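Local coordinates for protein aspartate aminotransferase (Rhodobacter sphaeroides, PDB 3NRA) that probably catalyses the pyridoxal-phosphate-dependent transfer of an amino group from L-aspartate to 2-oxoglutarate, giving oxaloacetate and L-glutamate, at residues E199-G202 against Q203-A206; A238-A242 against E243-T247; Q133-Y136 against F137-K141; A165-L169 against T170-E174. All blocks are in the same frame, centred on the assembly; numbering follows the deposited sequence. Where two conformers were deposited one is given.

Contact 1: residues E199-G202 against Q203-A206; sequences EEIG and QIAA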
# COMPACT_ATOMS: atom_id res chain seq x y z
N GLU B 199 -12.59 -15.49 -28.68
CA GLU B 199 -12.10 -16.86 -28.79
C GLU B 199 -10.90 -17.08 -27.85
O GLU B 199 -10.84 -18.09 -27.16
CB GLU B 199 -11.71 -17.16 -30.27
CG GLU B 199 -12.01 -18.57 -30.74
CD GLU B 199 -10.99 -19.63 -30.25
OE1 GLU B 199 -9.81 -19.28 -30.01
OE2 GLU B 199 -11.39 -20.82 -30.13
N GLU B 200 -9.96 -16.13 -27.80
CA GLU B 200 -8.83 -16.23 -26.86
C GLU B 200 -9.29 -16.32 -25.41
O GLU B 200 -8.78 -17.12 -24.65
CB GLU B 200 -7.85 -15.06 -27.02
CG GLU B 200 -6.95 -15.20 -28.31
CD GLU B 200 -6.16 -13.96 -28.62
OE1 GLU B 200 -6.72 -12.83 -28.52
OE2 GLU B 200 -4.99 -14.12 -29.00
N ILE B 201 -10.28 -15.51 -25.05
CA ILE B 201 -10.76 -15.48 -23.68
C ILE B 201 -11.54 -16.76 -23.36
O ILE B 201 -11.46 -17.28 -22.24
CB ILE B 201 -11.63 -14.22 -23.45
CG1 ILE B 201 -10.73 -12.95 -23.50
CG2 ILE B 201 -12.45 -14.31 -22.14
CD1 ILE B 201 -9.73 -12.80 -22.33
N GLY B 202 -12.24 -17.29 -24.36
CA GLY B 202 -12.96 -18.56 -24.22
C GLY B 202 -12.02 -19.72 -23.97
O GLY B 202 -12.26 -20.55 -23.09
N GLN B 203 -10.91 -19.74 -24.70
CA GLN B 203 -9.93 -20.80 -24.55
C GLN B 203 -9.15 -20.65 -23.26
O GLN B 203 -8.82 -21.65 -22.64
CB GLN B 203 -8.98 -20.87 -25.77
CG GLN B 203 -7.98 -22.11 -25.77
CD GLN B 203 -8.69 -23.47 -25.94
OE1 GLN B 203 -9.92 -23.56 -25.93
NE2 GLN B 203 -7.89 -24.53 -26.10
N ILE B 204 -8.88 -19.41 -22.84
CA ILE B 204 -8.22 -19.18 -21.55
C ILE B 204 -9.13 -19.69 -20.45
O ILE B 204 -8.68 -20.37 -19.55
CB ILE B 204 -7.89 -17.68 -21.30
CG1 ILE B 204 -6.64 -17.25 -22.10
CG2 ILE B 204 -7.65 -17.42 -19.79
CD1 ILE B 204 -6.46 -15.74 -22.21
N ALA B 205 -10.42 -19.36 -20.53
CA ALA B 205 -11.37 -19.83 -19.56
C ALA B 205 -11.43 -21.36 -19.53
O ALA B 205 -11.44 -21.96 -18.45
CB ALA B 205 -12.78 -19.25 -19.85
N ALA B 206 -11.50 -21.99 -20.70
CA ALA B 206 -11.61 -23.46 -20.81
C ALA B 206 -10.35 -24.15 -20.29
O ALA B 206 -10.43 -25.16 -19.57
CB ALA B 206 -11.92 -23.90 -22.28
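The flat groups that meet between 199-202 and 203-206 are peptide units, each carbonyl oxygen meeting the amide of the fourth residue onward slightly off its own plane. Glu200 O receives Ile204 N at 2.9 Å, with the donor tilted 23° from the carbonyl plane, and the same oxygen is flanked by the isoleucine itself, whose CG1 comes within 3.3 Å of Glu200 O. With CG1 beside its own backbone N (chi1 -77°), the Ile204 chain runs back toward the preceding turn. Three like bonds, all between 2.9 and 3.0 Å, complete this piece of regular alpha-helix: Gln203 N to Glu199 O, Ala205 N to Ile201 O and Ala206 N to Gly202 O. Side-chain contact is looser, with Ile201 CD1 4.4 Å from Ile204 CD1. The buried carboxylate of Glu200 leaves the helix and is gripped by the backbone N atoms of Ala165, Gly166, Leu167 and Ser197. Helix 198-211 is the helix of the beta-alpha-beta crossover between strands 182-186 and 214-218; Ile201 and Ile204 press on Phe185 and Phe183 of the first strand, while Gln203 and Ile204 reach Leu169 of helix 169-177.

Contact 2: residues A238-A242 against E243-T247; sequences AAVDA and ENVVT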
# COMPACT_ATOMS: atom_id res chain seq x y z
N ALA B 238 -18.84 -18.80 -19.61
CA ALA B 238 -19.57 -19.99 -19.09
C ALA B 238 -18.62 -21.17 -18.66
O ALA B 238 -18.93 -21.91 -17.71
CB ALA B 238 -20.60 -20.49 -20.14
N ALA B 239 -17.47 -21.28 -19.33
CA ALA B 239 -16.50 -22.36 -19.07
C ALA B 239 -15.75 -22.21 -17.76
O ALA B 239 -15.25 -23.18 -17.20
CB ALA B 239 -15.49 -22.44 -20.23
N VAL B 240 -15.64 -20.98 -17.27
CA VAL B 240 -14.79 -20.72 -16.13
C VAL B 240 -15.61 -20.75 -14.87
O VAL B 240 -16.77 -20.39 -14.87
CB VAL B 240 -14.02 -19.35 -16.27
CG1 VAL B 240 -14.89 -18.18 -15.87
CG2 VAL B 240 -12.72 -19.40 -15.45
N ASP B 241 -15.01 -21.24 -13.80
CA ASP B 241 -15.59 -21.16 -12.47
C ASP B 241 -15.30 -19.78 -11.92
O ASP B 241 -14.13 -19.39 -11.80
CB ASP B 241 -14.99 -22.25 -11.56
CG ASP B 241 -15.50 -22.18 -10.12
OD1 ASP B 241 -16.55 -21.51 -9.86
OD2 ASP B 241 -14.86 -22.83 -9.25
N ALA B 242 -16.35 -19.04 -11.58
CA ALA B 242 -16.23 -17.69 -11.02
C ALA B 242 -15.33 -17.65 -9.78
O ALA B 242 -14.65 -16.64 -9.52
CB ALA B 242 -17.63 -17.12 -10.69
N GLU B 243 -15.33 -18.74 -9.01
CA GLU B 243 -14.55 -18.81 -7.78
C GLU B 243 -13.07 -19.14 -7.99
O GLU B 243 -12.33 -19.27 -7.01
CB GLU B 243 -15.21 -19.81 -6.81
CG GLU B 243 -16.59 -19.34 -6.29
CD GLU B 243 -16.51 -17.97 -5.58
OE1 GLU B 243 -15.65 -17.80 -4.70
OE2 GLU B 243 -17.30 -17.06 -5.94
N ASN B 244 -12.62 -19.24 -9.24
CA ASN B 244 -11.21 -19.31 -9.52
C ASN B 244 -10.73 -18.15 -10.39
O ASN B 244 -9.72 -18.27 -11.06
CB ASN B 244 -10.85 -20.65 -10.21
CG ASN B 244 -11.24 -21.86 -9.37
OD1 ASN B 244 -12.03 -22.71 -9.81
ND2 ASN B 244 -10.67 -21.95 -8.17
N VAL B 245 -11.47 -17.04 -10.38
CA VAL B 245 -11.07 -15.87 -11.10
C VAL B 245 -11.08 -14.67 -10.16
O VAL B 245 -12.02 -14.48 -9.37
CB VAL B 245 -11.99 -15.60 -12.30
CG1 VAL B 245 -11.53 -14.34 -13.06
CG2 VAL B 245 -12.05 -16.84 -13.25
N VAL B 246 -10.02 -13.89 -10.22
CA VAL B 246 -9.98 -12.58 -9.61
C VAL B 246 -9.72 -11.57 -10.73
O VAL B 246 -8.80 -11.75 -11.51
CB VAL B 246 -8.89 -12.51 -8.55
CG1 VAL B 246 -8.75 -11.10 -7.99
CG2 VAL B 246 -9.21 -13.51 -7.43
N THR B 247 -10.57 -10.57 -10.82
CA THR B 247 -10.41 -9.50 -11.78
C THR B 247 -10.03 -8.27 -11.02
O THR B 247 -10.61 -7.99 -9.96
CB THR B 247 -11.70 -9.25 -12.55
OG1 THR B 247 -12.13 -10.47 -13.16
CG2 THR B 247 -11.50 -8.18 -13.65
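Val240 and Val245 form the tight part of this turn: their side chains meet at about a right angle, and CG2 of Val240 lies only 3.4 Å from CG2 of Val245, closer than usual for two methyl carbons. Val240 holds CG1 between its backbone N and carbonyl carbon (chi1 81°), which sends CG2 at the partner. The same Val245 methyl also packs on the backbone, CG2 being 3.6 Å from Asp241 O. Between the two valines the chain makes a type I beta turn, closed by Asn244 N to Asp241 O at 3.0 Å. In the conformer described, the Asp241 side chain adds an Asx turn: OD1 accepts Glu243 N at 3.1 Å, from above the carboxylate plane. A weak bond of 3.3 Å from Val245 N to Ala242 O carries the turn one residue further, into strand 245-249. That strand lies between 214-218, parallel to it, and 263-267, antiparallel, in the seven-stranded sheet of the fold-type I large domain. The opposite character prevails at Asp241 and Ala242, which are exposed on the protein surface. Glu243 bends away from the aspartate, the two like charges staying 6.0 Å apart between Asp241 OD1 and Glu243 OE2, and its OE2 makes a salt bridge to Arg269 at the start of helix 269-282.

Contact 3: residues Q133-Y136 against F137-K141; sequences QPDY and FANRK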
# COMPACT_ATOMS: atom_id res chain seq x y z
N GLN B 133 4.49 -12.75 -22.06
CA GLN B 133 5.60 -11.92 -22.51
C GLN B 133 5.27 -11.36 -23.91
O GLN B 133 5.00 -12.13 -24.82
CB GLN B 133 6.89 -12.75 -22.58
CG GLN B 133 7.33 -13.31 -21.25
CD GLN B 133 8.69 -13.94 -21.31
OE1 GLN B 133 9.00 -14.67 -22.24
NE2 GLN B 133 9.51 -13.67 -20.31
N PRO B 134 5.22 -10.04 -24.07
CA PRO B 134 5.35 -8.98 -23.10
C PRO B 134 4.11 -8.78 -22.24
O PRO B 134 2.98 -9.04 -22.71
CB PRO B 134 5.59 -7.76 -23.97
CG PRO B 134 4.82 -8.08 -25.20
CD PRO B 134 5.09 -9.49 -25.43
N ASP B 135 4.31 -8.32 -21.00
CA ASP B 135 3.21 -7.90 -20.16
C ASP B 135 3.72 -6.94 -19.05
O ASP B 135 4.88 -6.52 -19.02
CB ASP B 135 2.50 -9.15 -19.57
CG ASP B 135 0.99 -8.94 -19.35
OD1 ASP B 135 0.59 -7.82 -18.99
OD2 ASP B 135 0.21 -9.92 -19.45
N TYR B 136 2.81 -6.57 -18.16
CA TYR B 136 3.02 -5.51 -17.20
C TYR B 136 4.30 -5.74 -16.37
O TYR B 136 4.61 -6.89 -16.00
CB TYR B 136 1.78 -5.45 -16.30
CG TYR B 136 1.78 -4.39 -15.26
CD1 TYR B 136 1.64 -3.04 -15.61
CD2 TYR B 136 1.80 -4.71 -13.91
CE1 TYR B 136 1.60 -2.05 -14.65
CE2 TYR B 136 1.76 -3.73 -12.95
CZ TYR B 136 1.64 -2.39 -13.34
OH TYR B 136 1.60 -1.39 -12.39
N PHE B 137 5.03 -4.65 -16.11
CA PHE B 137 6.38 -4.70 -15.48
C PHE B 137 6.40 -5.47 -14.16
O PHE B 137 7.36 -6.18 -13.85
CB PHE B 137 6.98 -3.26 -15.30
CG PHE B 137 6.66 -2.62 -13.96
CD1 PHE B 137 5.43 -2.03 -13.73
CD2 PHE B 137 7.58 -2.67 -12.90
CE1 PHE B 137 5.09 -1.52 -12.45
CE2 PHE B 137 7.26 -2.14 -11.65
CZ PHE B 137 6.00 -1.57 -11.43
N ALA B 138 5.32 -5.35 -13.39
CA ALA B 138 5.27 -5.95 -12.04
C ALA B 138 5.05 -7.49 -12.05
O ALA B 138 5.34 -8.14 -11.07
CB ALA B 138 4.18 -5.25 -11.18
N ASN B 139 4.55 -8.04 -13.15
CA ASN B 139 4.05 -9.43 -13.16
C ASN B 139 5.14 -10.46 -12.87
O ASN B 139 5.03 -11.23 -11.92
CB ASN B 139 3.33 -9.74 -14.50
CG ASN B 139 2.00 -8.98 -14.66
OD1 ASN B 139 1.67 -8.15 -13.83
ND2 ASN B 139 1.23 -9.29 -15.72
N ARG B 140 6.21 -10.43 -13.65
CA ARG B 140 7.39 -11.27 -13.39
C ARG B 140 7.97 -11.04 -11.99
O ARG B 140 8.31 -12.01 -11.27
CB ARG B 140 8.48 -11.00 -14.43
CG ARG B 140 9.68 -11.96 -14.30
CD ARG B 140 10.74 -11.75 -15.35
NE ARG B 140 11.68 -12.88 -15.34
CZ ARG B 140 12.74 -13.02 -16.13
NH1 ARG B 140 13.07 -12.09 -17.03
NH2 ARG B 140 13.49 -14.12 -16.03
N LYS B 141 8.12 -9.75 -11.62
CA LYS B 141 8.78 -9.40 -10.36
C LYS B 141 7.98 -9.90 -9.16
O LYS B 141 8.55 -10.26 -8.14
CB LYS B 141 8.98 -7.87 -10.25
CG LYS B 141 9.99 -7.30 -11.20
CD LYS B 141 10.13 -5.79 -11.01
CE LYS B 141 11.28 -5.21 -11.85
O HOH W 1 1.26 -11.59 -17.60
O HOH W 2 6.34 -8.96 -16.46
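Tyr136 and Phe137 stand side by side in the fold-type I large domain, where the loop leaving strand 128-133 of its seven-stranded sheet, with its cis-Pro134, turns into helix 137-145 and borders the second subunit. Their rings form an edge-to-face (T-shaped) pair, centroids 5.1 Å apart and planes at 64°, with the Phe137 edge directed at one face of Tyr136. Phe137 CE1 also lies 3.5 Å from Tyr136 OH. Other apolar contact comes from Ala138, whose CB reaches 3.4 Å from Tyr136 CE2. Leu284, Ala280 and Ile281 of the second subunit pack on Tyr136, Phe137 and Ala138 respectively.

The polar contacts lie at the ring edge, at the hydroxyl and along the backbone. CG of Tyr136 points opposite its backbone N (chi1 -178°), which brings the ring edge to the Asn139 amide, with OD1 in the ring plane and 3.4 Å from Tyr136 CD2. The phenol hydroxyl bonds Gln112. A valine in place of Tyr136 would probably leave Gln112 without this partner and open a gap beside Phe137 and the second subunit. In the backbone, Asn139 N bonds Tyr136 O at 3.1 Å. Asp135 OD1 takes Tyr136 N at 2.7 Å on its anti side and is also held by Ser186.

Two waters finish the turn. One bridges Asp135 OD2 and Asn139 ND2, joining two side chains whose planes stand 52° apart; the other donates to Tyr136 O at 2.7 Å and accepts from Arg140 N at 3.2 Å.

Contact 4: residues A165-L169 against T170-E174; sequences AGLDL and TGLEE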
# COMPACT_ATOMS: atom_id res chain seq x y z
N ALA B 165 -5.20 -10.85 -30.07
CA ALA B 165 -4.00 -10.36 -29.42
C ALA B 165 -2.78 -11.15 -29.87
O ALA B 165 -1.73 -10.58 -30.05
CB ALA B 165 -4.15 -10.45 -27.94
N GLY B 166 -2.94 -12.45 -30.03
CA GLY B 166 -1.88 -13.33 -30.52
C GLY B 166 -1.28 -14.24 -29.46
O GLY B 166 -0.15 -14.71 -29.63
N LEU B 167 -2.01 -14.50 -28.37
CA LEU B 167 -1.51 -15.38 -27.31
C LEU B 167 -1.29 -16.79 -27.85
O LEU B 167 -2.12 -17.32 -28.59
CB LEU B 167 -2.49 -15.44 -26.12
CG LEU B 167 -1.96 -16.11 -24.82
CD1 LEU B 167 -0.80 -15.31 -24.21
CD2 LEU B 167 -3.06 -16.27 -23.79
N ASP B 168 -0.14 -17.37 -27.47
CA ASP B 168 0.17 -18.77 -27.73
C ASP B 168 -0.61 -19.67 -26.75
O ASP B 168 -0.11 -19.99 -25.67
CB ASP B 168 1.68 -18.99 -27.60
CG ASP B 168 2.08 -20.44 -27.73
OD1 ASP B 168 1.24 -21.29 -28.16
OD2 ASP B 168 3.21 -20.77 -27.35
N LEU B 169 -1.80 -20.09 -27.16
CA LEU B 169 -2.70 -20.86 -26.28
C LEU B 169 -2.20 -22.27 -26.03
O LEU B 169 -2.41 -22.83 -24.94
CB LEU B 169 -4.12 -20.88 -26.82
CG LEU B 169 -4.80 -19.47 -26.84
CD1 LEU B 169 -5.93 -19.43 -27.87
CD2 LEU B 169 -5.29 -19.04 -25.47
N THR B 170 -1.50 -22.85 -27.00
CA THR B 170 -0.82 -24.10 -26.78
C THR B 170 0.26 -23.96 -25.69
O THR B 170 0.39 -24.82 -24.84
CB THR B 170 -0.19 -24.65 -28.08
OG1 THR B 170 -1.10 -24.45 -29.19
CG2 THR B 170 0.13 -26.14 -27.94
N GLY B 171 1.01 -22.86 -25.72
CA GLY B 171 1.97 -22.52 -24.67
C GLY B 171 1.34 -22.39 -23.28
O GLY B 171 1.91 -22.85 -22.30
N LEU B 172 0.16 -21.79 -23.20
CA LEU B 172 -0.56 -21.67 -21.92
C LEU B 172 -0.94 -23.05 -21.40
O LEU B 172 -0.69 -23.38 -20.23
CB LEU B 172 -1.80 -20.83 -22.07
CG LEU B 172 -2.63 -20.60 -20.80
CD1 LEU B 172 -1.73 -19.99 -19.67
CD2 LEU B 172 -3.80 -19.69 -21.13
N GLU B 173 -1.54 -23.86 -22.28
CA GLU B 173 -1.91 -25.19 -21.94
C GLU B 173 -0.73 -26.00 -21.45
O GLU B 173 -0.85 -26.70 -20.47
CB GLU B 173 -2.54 -25.91 -23.13
CG GLU B 173 -2.93 -27.34 -22.78
CD GLU B 173 -3.79 -28.02 -23.80
OE1 GLU B 173 -4.12 -27.39 -24.85
OE2 GLU B 173 -4.12 -29.20 -23.56
N GLU B 174 0.40 -25.91 -22.15
CA GLU B 174 1.62 -26.60 -21.75
C GLU B 174 2.13 -26.13 -20.37
O GLU B 174 2.57 -26.95 -19.57
CB GLU B 174 2.71 -26.43 -22.81
CG GLU B 174 2.47 -27.15 -24.17
CD GLU B 174 2.39 -28.64 -24.05
OE1 GLU B 174 3.33 -29.26 -23.48
OE2 GLU B 174 1.39 -29.22 -24.53
O HOH W 3 -0.82 -21.71 -29.75
O HOH W 4 -4.75 -24.87 -26.33
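Asp168 OD1 is gripped by Gly171 N at 2.9 Å and by a water that donates to it at 2.6 Å. The amide approaches from above the carboxylate plane, 61° out of it, and the same water accepts from Thr170 N at 3.1 Å, so the aspartate answers two amides of the first turn, one directly and one through solvent. Because CG stands across from the backbone N (chi1 175°), the carboxylate folds over the start of the helix. This is an N-cap: Asp168 precedes helix 169-177, where its negative charge would also be likely to suit the helix end. With an alanine here, the Gly171 amide and the bridging water would probably lose their acceptor. Gly171 suits the spot, since a CB on it would clash with Asp168 OD2, an atom that bonds a glycerol probably left from the crystallisation liquor. Behind the cap the regular bonds begin, Leu172 N to Asp168 O at 3.1 Å and Glu173 N to Leu169 O at 3.0 Å. Glu173 reaches across to helix 198-211, where OE2 makes a salt bridge with Arg210. On the inner side Leu167 CD2 and Leu172 CD2 approach only to 4.4 Å, both side chains packing on Val153 and on Ile204 of helix 198-211.

In the fold
Contact 3 is the most buried of the four, its centre about 10 Å from the centre of the chain and against the second subunit; the centres of the others lie about 20 Å from it, contact 2 at the surface and contacts 1 and 4 partly buried. Glu200 of contact 1 ties helix 198-211 to the loop that leads into helix 169-177, and Ile204 packs on Leu172 of that helix and Leu167 of the loop, both in contact 4. Contact 2 touches contact 1 through small side chains, Ala205 on Val240 and Ala239. The aromatic pair sets contact 3 apart; aspartate-to-amide bonds recur in contacts 2, 3 and 4, bridging waters in 3 and 4, while contact 1 rests on helical backbone bonds.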